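Local coordinates for protein endo-1,3-beta-glucanase, family GH16 (Zobellia galactanivorans, PDB 4CRQ) that probably hydrolyses internal beta-1,3-glucosidic bonds of laminarin with its glycoside hydrolase family 16 catalytic module, the calcium-binding part of the longer protein present here, at residues 81-86 against 156-161; 88-93 against 122-127; 101-106 against 193-198. The protein carries 1 engineered substitution. All blocks are in the same frame, centred on the assembly; numbering follows the deposited sequence.

Contact 1 (81-86 against 156-161); sequences KIEARI and YHIYSV. With EDO (1,2-ethanediol), chain I.
The guanidinium of Arg85 lies flat on the ring of Tyr156, their centres 4.2 Å apart and their planes tilted by 15°. The cation-pi contact is off-centre, with Arg85 CZ 32° from the ring normal. It falls toward the stem of the tyrosine, as the approaches of Arg85 NH2 to Tyr156 CB (3.5 Å) and of Arg85 NH1 to Tyr156 CG (3.6 Å) tell. Arg85 CG is anti to the backbone N (chi1 179°) and the chain is extended to NE, which carries the guanidinium over the Tyr156 side chain, and Ile158 CD1 packs 3.7 Å from Arg85 CG. NH1 also forms a salt bridge with Asp225, a calcium ligand, which places Arg85 in the second shell of the metal site; Tyr156 OH is held by Asn49. An alanine in place of Arg85 would probably leave Asp225 without this positive mate and the Tyr156 ring without its cationic cover.

Strands 80-87 and 156-163 are antiparallel neighbours in the beta-sandwich jelly roll of family 16. Backbone bonds in both directions join the pairs Ile82-Val161, Ala84-Tyr159 and Ile86-His157, and side chains alternate between two faces. Arg85, Glu83, Ile158 and Ser160 share one. On the other, Ile86 CB packs 3.9 Å from Tyr159 CE2, the two side chains crossing at about a right angle. A beta-branched isoleucine suits this buried site, where Phe98 of strand 94-102 also touches it. A water joins Ile86 O at 2.8 Å to Tyr159 OH at 2.7 Å, giving the buried tyrosine a polar partner at its tip.

Contact 2 (88-93 against 122-127); sequences LPSGQG and INNALQ
Asn123 and Asn124, the central pair of a type II' beta turn from Ile122 to Ala125, meet the loop 88-93 through their side chains. The turn is closed by Ala125 N to Ile122 O at 3.1 Å. Asn123 has a positive phi, a backbone shape that asparagine tolerates better than most residues with a side chain. Its OD1 accepts a hydrogen bond from Gly93 N at 2.7 Å, fairly straight at 163°, with the donor tilted from the amide plane. Gly93 has backbone angles that would jam a side chain against the preceding carbonyl oxygen.

Gln92 sets out away from the turn, but a bend at chi2 (59°) swings CD back, and its amide settles across that of Asn123 with the planes 30° apart. Gln92 OE1 comes within 3.2 Å of Asn123 ND2, but the angle is too poor for a hydrogen bond; the side chains meet by packing, Gln92 NE2 lying 3.5 Å from Asn123 CB. Asn124 OD1 comes 3.2 Å from Ser90 CB, while a water accepts from Asn124 ND2 at 3.1 Å and from Gln92 N at 3.0 Å, bridging turn and loop.

Loop 88-93 leads from strand 80-87 into strand 94-102, and the turn precedes strand 127-135. Arg121, just before the turn, bonds Ser90 OG, and Asn123 is further tied to Pro209 O and the backbone of Leu94 at the start of strand 94-102.

Contact 3 (101-106 against 193-198); sequences LGNNIT and QNEFFI
Leu101 and Phe197 face each other as an antiparallel hydrogen-bonded pair, Leu101 N to Phe197 O at 3.1 Å and Phe197 N to Leu101 O at 2.9 Å, followed by the non-hydrogen-bonded pair Gly102-Phe196 and then by Asn103 N to Glu195 O at 2.9 Å.

Phe197 has the most surface buried here. Its CG sits between the backbone N and the carbonyl carbon (chi1 59°), and the side chain runs beside that of Leu101, pointing the same way. Leu101 CB rests 3.7 Å from Phe197 CZ, an off-centre CH-pi contact, and the Leu101 carbonyl oxygen lies over the same ring. At the ring edge Asn103 OD1 lies 3.5 Å from Phe197 CD2, its amide nearly coplanar with the ring (16°), and Ile105 CG2 also meets the edge. The flat phenylalanine thus offers a face to the strand and an edge to the turn.

The Phe196 ring takes Gly102 CA squarely over its face, 3.7 Å from the centroid and 8° off the normal. Glycine suits this place, since a CB would be crowded by Asn104 OD1. Asn103 ND2 packs 3.5 Å from Glu195 CB, while its polar partner is Ser76 OG, which also binds Glu195 OE1. A water donates to Glu195 O and accepts from Asn104 N, joining residue 195 to the turn.

A type I turn from Gly102 to Ile105 carries strand 94-102 into helix 105-108, with Asn104 at the N-cap position and its ND2 bonded to Glu191. Strand 196-204 lies between strands 94-102 and 62-70 as its antiparallel partners; Phe196 packs on Ile116 of strand 115-117 and meets Trp163 edge-to-face.

How the contacts relate
From the N terminus, residues 81-86 come first and wait some seventy residues for their partner 156-161, so contact 1 closes a long loop and joins strands 80-87 and 156-163. Inside it lies contact 2, a shorter closure that brings the connection into strand 94-102 against the turn before strand 127-135. The same strand 94-102 ends in residues 101-106, with the turn and short helix that follow; contact 3 joins that end to strand 196-204 much later, crossing both others. Contact 1 touches contact 2 where Tyr159 OH packs on Leu88 CD1, and contact 3 where Ile82 CG2 meets Ile198 CD1. Contacts 2 and 3 lie on opposite sides of the chain's centre, their nearest atoms about 13 Å apart.

Contact 1 (81-86 against 156-161)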
loop_
_atom_site.group_PDB
_atom_site.type_symbol
_atom_site.label_atom_id
_atom_site.label_comp_id
_atom_site.label_asym_id
_atom_site.label_seq_id
_atom_site.Cartn_x
_atom_site.Cartn_y
_atom_site.Cartn_z
ATOM N N LYS A 81 -9.371 11.985 -2.176
ATOM C CA LYS A 81 -8.415 11.653 -3.236
ATOM C C LYS A 81 -7.150 11.345 -2.425
ATOM O O LYS A 81 -6.618 12.256 -1.752
ATOM C CB LYS A 81 -8.214 12.799 -4.202
ATOM C CG LYS A 81 -7.148 12.542 -5.230
ATOM C CD LYS A 81 -7.095 13.726 -6.182
ATOM C CE LYS A 81 -5.859 13.633 -7.051
ATOM N NZ LYS A 81 -5.727 14.788 -7.977
ATOM N N ILE A 82 -6.677 10.094 -2.460
ATOM C CA ILE A 82 -5.544 9.663 -1.634
ATOM C C ILE A 82 -4.451 9.299 -2.623
ATOM O O ILE A 82 -4.646 8.405 -3.507
ATOM C CB ILE A 82 -5.908 8.478 -0.709
ATOM C CG1 ILE A 82 -7.053 8.865 0.263
ATOM C CG2 ILE A 82 -4.688 7.976 0.089
ATOM C CD1 ILE A 82 -8.400 8.313 -0.125
ATOM N N GLU A 83 -3.294 9.944 -2.506
ATOM C CA GLU A 83 -2.264 9.760 -3.517
ATOM C C GLU A 83 -0.841 9.837 -3.011
ATOM O O GLU A 83 -0.575 10.362 -1.926
ATOM C CB GLU A 83 -2.445 10.822 -4.584
ATOM C CG GLU A 83 -2.138 12.266 -4.214
ATOM C CD GLU A 83 -2.435 13.154 -5.396
ATOM O OE1 GLU A 83 -2.206 12.743 -6.552
ATOM O OE2 GLU A 83 -2.896 14.267 -5.219
ATOM N N ALA A 84 0.085 9.340 -3.804
ATOM C CA ALA A 84 1.495 9.373 -3.465
ATOM C C ALA A 84 2.298 9.443 -4.755
ATOM O O ALA A 84 1.867 8.913 -5.808
ATOM C CB ALA A 84 1.920 8.136 -2.681
ATOM N N ARG A 85 3.464 10.087 -4.662
ATOM C CA ARG A 85 4.393 10.217 -5.796
ATOM C C ARG A 85 5.535 9.248 -5.463
ATOM O O ARG A 85 6.277 9.464 -4.513
ATOM C CB ARG A 85 4.824 11.680 -5.973
ATOM C CG ARG A 85 5.821 11.883 -7.122
ATOM C CD ARG A 85 5.967 13.360 -7.484
ATOM N NE ARG A 85 6.796 13.483 -8.693
ATOM C CZ ARG A 85 8.125 13.548 -8.697
ATOM N NH1 ARG A 85 8.814 13.539 -7.543
ATOM N NH2 ARG A 85 8.785 13.641 -9.857
ATOM N N ILE A 86 5.657 8.164 -6.250
ATOM C CA ILE A 86 6.521 7.017 -5.915
ATOM C C ILE A 86 7.373 6.560 -7.096
ATOM O O ILE A 86 6.871 6.504 -8.235
ATOM C CB ILE A 86 5.644 5.812 -5.453
ATOM C CG1 ILE A 86 4.744 6.190 -4.258
ATOM C CG2 ILE A 86 6.481 4.576 -5.055
ATOM C CD1 ILE A 86 3.767 5.088 -3.818
ATOM N N TYR A 156 9.492 8.358 -11.198
ATOM C CA TYR A 156 8.335 8.743 -10.376
ATOM C C TYR A 156 7.032 8.667 -11.193
ATOM O O TYR A 156 7.005 9.018 -12.381
ATOM C CB TYR A 156 8.456 10.147 -9.795
ATOM C CG TYR A 156 9.458 10.190 -8.675
ATOM C CD1 TYR A 156 9.097 9.814 -7.359
ATOM C CD2 TYR A 156 10.783 10.610 -8.919
ATOM C CE1 TYR A 156 10.027 9.850 -6.321
ATOM C CE2 TYR A 156 11.722 10.655 -7.902
ATOM C CZ TYR A 156 11.360 10.290 -6.600
ATOM O OH TYR A 156 12.346 10.376 -5.626
ATOM N N HIS A 157 5.970 8.204 -10.525
ATOM C CA HIS A 157 4.602 8.260 -11.039
ATOM C C HIS A 157 3.684 8.663 -9.922
ATOM O O HIS A 157 4.030 8.500 -8.739
ATOM C CB HIS A 157 4.171 6.923 -11.621
ATOM C CG HIS A 157 4.981 6.516 -12.829
ATOM N ND1 HIS A 157 4.672 6.921 -14.087
ATOM C CD2 HIS A 157 6.130 5.739 -12.938
ATOM C CE1 HIS A 157 5.583 6.410 -14.956
ATOM N NE2 HIS A 157 6.469 5.695 -14.258
ATOM N N ILE A 158 2.510 9.174 -10.270
ATOM C CA ILE A 158 1.488 9.517 -9.272
ATOM C C ILE A 158 0.490 8.355 -9.204
ATOM O O ILE A 158 -0.127 7.998 -10.224
ATOM C CB ILE A 158 0.722 10.804 -9.637
ATOM C CG1 ILE A 158 1.695 11.962 -10.012
ATOM C CG2 ILE A 158 -0.272 11.174 -8.516
ATOM C CD1 ILE A 158 2.692 12.417 -8.938
ATOM N N TYR A 159 0.329 7.769 -8.006
ATOM C CA TYR A 159 -0.644 6.684 -7.812
ATOM C C TYR A 159 -1.755 7.212 -6.935
ATOM O O TYR A 159 -1.461 7.724 -5.842
ATOM C CB TYR A 159 0.024 5.497 -7.147
ATOM C CG TYR A 159 1.143 4.941 -8.005
ATOM C CD1 TYR A 159 0.849 4.067 -9.070
ATOM C CD2 TYR A 159 2.496 5.295 -7.772
ATOM C CE1 TYR A 159 1.859 3.563 -9.868
ATOM C CE2 TYR A 159 3.528 4.777 -8.578
ATOM C CZ TYR A 159 3.206 3.905 -9.629
ATOM O OH TYR A 159 4.164 3.349 -10.459
ATOM N N SER A 160 -3.027 7.111 -7.368
ATOM C CA SER A 160 -4.098 7.674 -6.547
ATOM C C SER A 160 -5.385 6.879 -6.676
ATOM O O SER A 160 -5.571 6.120 -7.640
ATOM C CB SER A 160 -4.356 9.142 -6.958
ATOM O OG SER A 160 -4.857 9.188 -8.287
ATOM N N VAL A 161 -6.261 7.075 -5.695
ATOM C CA VAL A 161 -7.640 6.649 -5.795
ATOM C C VAL A 161 -8.519 7.832 -5.498
ATOM O O VAL A 161 -8.148 8.650 -4.645
ATOM C CB VAL A 161 -8.034 5.484 -4.836
ATOM C CG1 VAL A 161 -7.405 4.191 -5.300
ATOM C CG2 VAL A 161 -7.741 5.824 -3.354
HETATM C C1 EDO I . -6.435 17.832 -5.978
HETATM O O1 EDO I . -5.650 17.017 -6.835
HETATM C C2 EDO I . -6.158 19.301 -6.256
HETATM O O2 EDO I . -6.550 19.557 -7.597
HETATM O O HOH W 1 6.653 4.269 -9.876
#

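Contact 2 (88-93 against 122-127)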
loop_
_atom_site.group_PDB
_atom_site.type_symbol
_atom_site.label_atom_id
_atom_site.label_comp_id
_atom_site.label_asym_id
_atom_site.label_seq_id
_atom_site.Cartn_x
_atom_site.Cartn_y
_atom_site.Cartn_z
ATOM N N LEU A 88 9.849 3.175 -8.017
ATOM C CA LEU A 88 9.973 1.802 -7.545
ATOM C C LEU A 88 11.194 1.065 -8.068
ATOM O O LEU A 88 11.573 1.266 -9.214
ATOM C CB LEU A 88 8.726 1.016 -8.016
ATOM C CG LEU A 88 7.360 1.471 -7.461
ATOM C CD1 LEU A 88 6.212 0.725 -8.141
ATOM C CD2 LEU A 88 7.310 1.309 -5.923
ATOM N N PRO A 89 11.799 0.199 -7.228
ATOM C CA PRO A 89 12.935 -0.606 -7.666
ATOM C C PRO A 89 12.412 -1.836 -8.398
ATOM O O PRO A 89 11.248 -2.174 -8.230
ATOM C CB PRO A 89 13.588 -1.016 -6.359
ATOM C CG PRO A 89 12.448 -1.092 -5.370
ATOM C CD PRO A 89 11.448 -0.051 -5.803
ATOM N N SER A 90 13.230 -2.519 -9.190
ATOM C CA SER A 90 12.740 -3.715 -9.880
ATOM C C SER A 90 13.574 -4.927 -9.496
ATOM O O SER A 90 14.784 -4.792 -9.342
ATOM C CB SER A 90 12.727 -3.491 -11.396
ATOM O OG SER A 90 11.740 -2.522 -11.770
ATOM N N GLY A 91 12.942 -6.086 -9.333
ATOM C CA GLY A 91 13.697 -7.296 -9.024
ATOM C C GLY A 91 12.756 -8.387 -8.618
ATOM O O GLY A 91 11.767 -8.106 -7.908
ATOM N N GLN A 92 13.059 -9.621 -9.048
ATOM C CA GLN A 92 12.266 -10.810 -8.710
ATOM C C GLN A 92 12.143 -10.858 -7.188
ATOM O O GLN A 92 13.163 -10.761 -6.477
ATOM C CB GLN A 92 12.905 -12.097 -9.309
ATOM C CG GLN A 92 12.007 -13.319 -9.386
ATOM C CD GLN A 92 10.748 -13.107 -10.221
ATOM O OE1 GLN A 92 9.724 -13.688 -9.912
ATOM N NE2 GLN A 92 10.812 -12.264 -11.270
ATOM N N GLY A 93 10.908 -10.978 -6.702
ATOM C CA GLY A 93 10.626 -11.062 -5.268
ATOM C C GLY A 93 10.103 -9.774 -4.651
ATOM O O GLY A 93 9.449 -9.826 -3.601
ATOM N N ILE A 122 4.519 -6.400 -8.472
ATOM C CA ILE A 122 5.406 -7.526 -8.149
ATOM C C ILE A 122 6.551 -7.662 -9.143
ATOM O O ILE A 122 6.393 -7.364 -10.355
ATOM C CB ILE A 122 4.643 -8.888 -8.044
ATOM C CG1 ILE A 122 3.852 -9.177 -9.341
ATOM C CG2 ILE A 122 3.764 -8.910 -6.787
ATOM C CD1 ILE A 122 3.427 -10.622 -9.501
ATOM N N ASN A 123 7.689 -8.114 -8.614
ATOM C CA ASN A 123 8.822 -8.580 -9.444
ATOM C C ASN A 123 9.277 -7.490 -10.416
ATOM O O ASN A 123 9.501 -6.374 -9.972
ATOM C CB ASN A 123 8.461 -9.920 -10.134
ATOM C CG ASN A 123 8.035 -10.986 -9.138
ATOM O OD1 ASN A 123 8.557 -11.040 -8.019
ATOM N ND2 ASN A 123 7.092 -11.837 -9.533
ATOM N N ASN A 124 9.423 -7.794 -11.709
ATOM C CA ASN A 124 9.825 -6.792 -12.710
ATOM C C ASN A 124 8.677 -6.385 -13.632
ATOM O O ASN A 124 8.927 -5.864 -14.736
ATOM C CB ASN A 124 10.999 -7.339 -13.565
ATOM C CG ASN A 124 12.273 -7.532 -12.772
ATOM O OD1 ASN A 124 12.832 -6.575 -12.252
ATOM N ND2 ASN A 124 12.742 -8.776 -12.679
ATOM N N ALA A 125 7.429 -6.612 -13.189
ATOM C CA ALA A 125 6.238 -6.387 -14.041
ATOM C C ALA A 125 6.169 -4.940 -14.553
ATOM O O ALA A 125 6.450 -3.995 -13.806
ATOM C CB ALA A 125 4.946 -6.758 -13.309
ATOM N N LEU A 126 5.817 -4.759 -15.821
ATOM C CA LEU A 126 5.711 -3.381 -16.338
ATOM C C LEU A 126 4.253 -2.884 -16.243
ATOM O O LEU A 126 3.687 -2.295 -17.158
ATOM C CB LEU A 126 6.377 -3.231 -17.728
ATOM C CG LEU A 126 7.916 -3.422 -17.786
ATOM C CD1 LEU A 126 8.385 -3.225 -19.214
ATOM C CD2 LEU A 126 8.704 -2.511 -16.820
ATOM N N GLN A 127 3.676 -3.139 -15.084
ATOM C CA GLN A 127 2.318 -2.760 -14.758
ATOM C C GLN A 127 2.153 -2.715 -13.259
ATOM O O GLN A 127 2.919 -3.341 -12.505
ATOM C CB GLN A 127 1.326 -3.756 -15.335
ATOM C CG GLN A 127 1.610 -5.189 -14.937
ATOM C CD GLN A 127 0.810 -6.193 -15.711
ATOM O OE1 GLN A 127 0.125 -5.877 -16.691
ATOM N NE2 GLN A 127 0.892 -7.435 -15.274
HETATM O O HOH W 2 15.210 -9.691 -11.113
#

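Contact 3 (101-106 against 193-198)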
loop_
_atom_site.group_PDB
_atom_site.type_symbol
_atom_site.label_atom_id
_atom_site.label_comp_id
_atom_site.label_asym_id
_atom_site.label_seq_id
_atom_site.Cartn_x
_atom_site.Cartn_y
_atom_site.Cartn_z
ATOM N N LEU A 101 -6.503 0.404 5.029
ATOM C CA LEU A 101 -7.334 -0.585 5.747
ATOM C C LEU A 101 -8.364 0.111 6.626
ATOM O O LEU A 101 -8.075 1.192 7.155
ATOM C CB LEU A 101 -6.456 -1.472 6.634
ATOM C CG LEU A 101 -5.610 -2.575 5.969
ATOM C CD1 LEU A 101 -4.525 -3.083 6.912
ATOM C CD2 LEU A 101 -6.455 -3.731 5.459
ATOM N N GLY A 102 -9.539 -0.494 6.836
ATOM C CA GLY A 102 -10.549 0.130 7.698
ATOM C C GLY A 102 -10.063 0.209 9.138
ATOM O O GLY A 102 -9.448 -0.749 9.649
ATOM N N ASN A 103 -10.316 1.352 9.787
ATOM C CA ASN A 103 -10.047 1.512 11.238
ATOM C C ASN A 103 -10.610 0.384 12.081
ATOM O O ASN A 103 -10.034 0.027 13.117
ATOM C CB ASN A 103 -10.666 2.795 11.776
ATOM C CG ASN A 103 -9.861 4.032 11.452
ATOM O OD1 ASN A 103 -8.768 3.968 10.862
ATOM N ND2 ASN A 103 -10.399 5.173 11.838
ATOM N N ASN A 104 -11.745 -0.177 11.645
ATOM C CA ASN A 104 -12.420 -1.213 12.454
ATOM C C ASN A 104 -11.778 -2.617 12.383
ATOM O O ASN A 104 -12.348 -3.589 12.909
ATOM C CB ASN A 104 -13.930 -1.254 12.148
ATOM C CG ASN A 104 -14.249 -1.719 10.731
ATOM O OD1 ASN A 104 -13.352 -1.936 9.894
ATOM N ND2 ASN A 104 -15.536 -1.864 10.450
ATOM N N ILE A 105 -10.606 -2.716 11.741
ATOM C CA ILE A 105 -9.846 -3.978 11.678
ATOM C C ILE A 105 -9.671 -4.556 13.096
ATOM O O ILE A 105 -9.696 -5.770 13.294
ATOM C CB ILE A 105 -8.482 -3.809 10.934
ATOM C CG1 ILE A 105 -7.865 -5.190 10.616
ATOM C CG2 ILE A 105 -7.509 -2.850 11.658
ATOM C CD1 ILE A 105 -6.690 -5.196 9.660
ATOM N N THR A 106 -9.495 -3.661 14.076
ATOM C CA THR A 106 -9.316 -4.054 15.485
ATOM C C THR A 106 -10.547 -4.761 16.084
ATOM O O THR A 106 -10.409 -5.494 17.075
ATOM C CB THR A 106 -8.907 -2.852 16.359
ATOM O OG1 THR A 106 -9.838 -1.780 16.151
ATOM C CG2 THR A 106 -7.485 -2.380 16.004
ATOM N N GLN A 193 -17.786 2.628 3.583
ATOM C CA GLN A 193 -18.401 3.862 4.063
ATOM C C GLN A 193 -17.869 4.266 5.444
ATOM O O GLN A 193 -18.494 5.039 6.159
ATOM C CB GLN A 193 -19.930 3.724 4.127
ATOM C CG GLN A 193 -20.568 3.255 2.847
ATOM C CD GLN A 193 -20.534 4.288 1.755
ATOM O OE1 GLN A 193 -20.534 5.483 2.015
ATOM N NE2 GLN A 193 -20.520 3.831 0.524
ATOM N N ASN A 194 -16.710 3.746 5.808
ATOM C CA ASN A 194 -16.088 3.989 7.107
ATOM C C ASN A 194 -14.714 4.650 6.950
ATOM O O ASN A 194 -14.239 4.828 5.811
ATOM C CB ASN A 194 -15.976 2.663 7.874
ATOM C CG ASN A 194 -17.332 2.020 8.204
ATOM O OD1 ASN A 194 -17.484 0.787 8.139
ATOM N ND2 ASN A 194 -18.314 2.838 8.576
ATOM N N GLU A 195 -14.078 5.009 8.072
ATOM C CA GLU A 195 -12.740 5.610 8.039
ATOM C C GLU A 195 -11.666 4.541 7.830
ATOM O O GLU A 195 -11.739 3.447 8.400
ATOM C CB GLU A 195 -12.420 6.417 9.302
ATOM C CG GLU A 195 -13.268 7.663 9.426
ATOM C CD GLU A 195 -12.704 8.708 10.362
ATOM O OE1 GLU A 195 -11.531 8.650 10.760
ATOM O OE2 GLU A 195 -13.448 9.631 10.705
ATOM N N PHE A 196 -10.673 4.880 7.010
ATOM C CA PHE A 196 -9.541 4.001 6.687
ATOM C C PHE A 196 -8.218 4.705 6.982
ATOM O O PHE A 196 -8.120 5.920 6.784
ATOM C CB PHE A 196 -9.534 3.605 5.180
ATOM C CG PHE A 196 -10.538 2.521 4.770
ATOM C CD1 PHE A 196 -11.918 2.621 5.032
ATOM C CD2 PHE A 196 -10.073 1.399 4.066
ATOM C CE1 PHE A 196 -12.783 1.600 4.629
ATOM C CE2 PHE A 196 -10.927 0.385 3.656
ATOM C CZ PHE A 196 -12.291 0.479 3.936
ATOM N N PHE A 197 -7.199 3.973 7.436
ATOM C CA PHE A 197 -5.847 4.527 7.627
ATOM C C PHE A 197 -4.960 4.086 6.436
ATOM O O PHE A 197 -5.335 3.168 5.675
ATOM C CB PHE A 197 -5.241 4.146 8.990
ATOM C CG PHE A 197 -5.110 2.652 9.230
ATOM C CD1 PHE A 197 -3.945 1.944 8.824
ATOM C CD2 PHE A 197 -6.141 1.933 9.889
ATOM C CE1 PHE A 197 -3.816 0.568 9.064
ATOM C CE2 PHE A 197 -6.018 0.545 10.121
ATOM C CZ PHE A 197 -4.851 -0.130 9.707
ATOM N N ILE A 198 -3.798 4.719 6.269
ATOM C CA ILE A 198 -2.893 4.473 5.131
ATOM C C ILE A 198 -1.683 3.605 5.533
ATOM O O ILE A 198 -1.197 3.733 6.696
ATOM C CB ILE A 198 -2.412 5.836 4.582
ATOM C CG1 ILE A 198 -3.605 6.617 3.998
ATOM C CG2 ILE A 198 -1.329 5.676 3.483
ATOM C CD1 ILE A 198 -3.343 8.096 3.691
HETATM O O HOH W 3 -13.398 1.319 9.405
#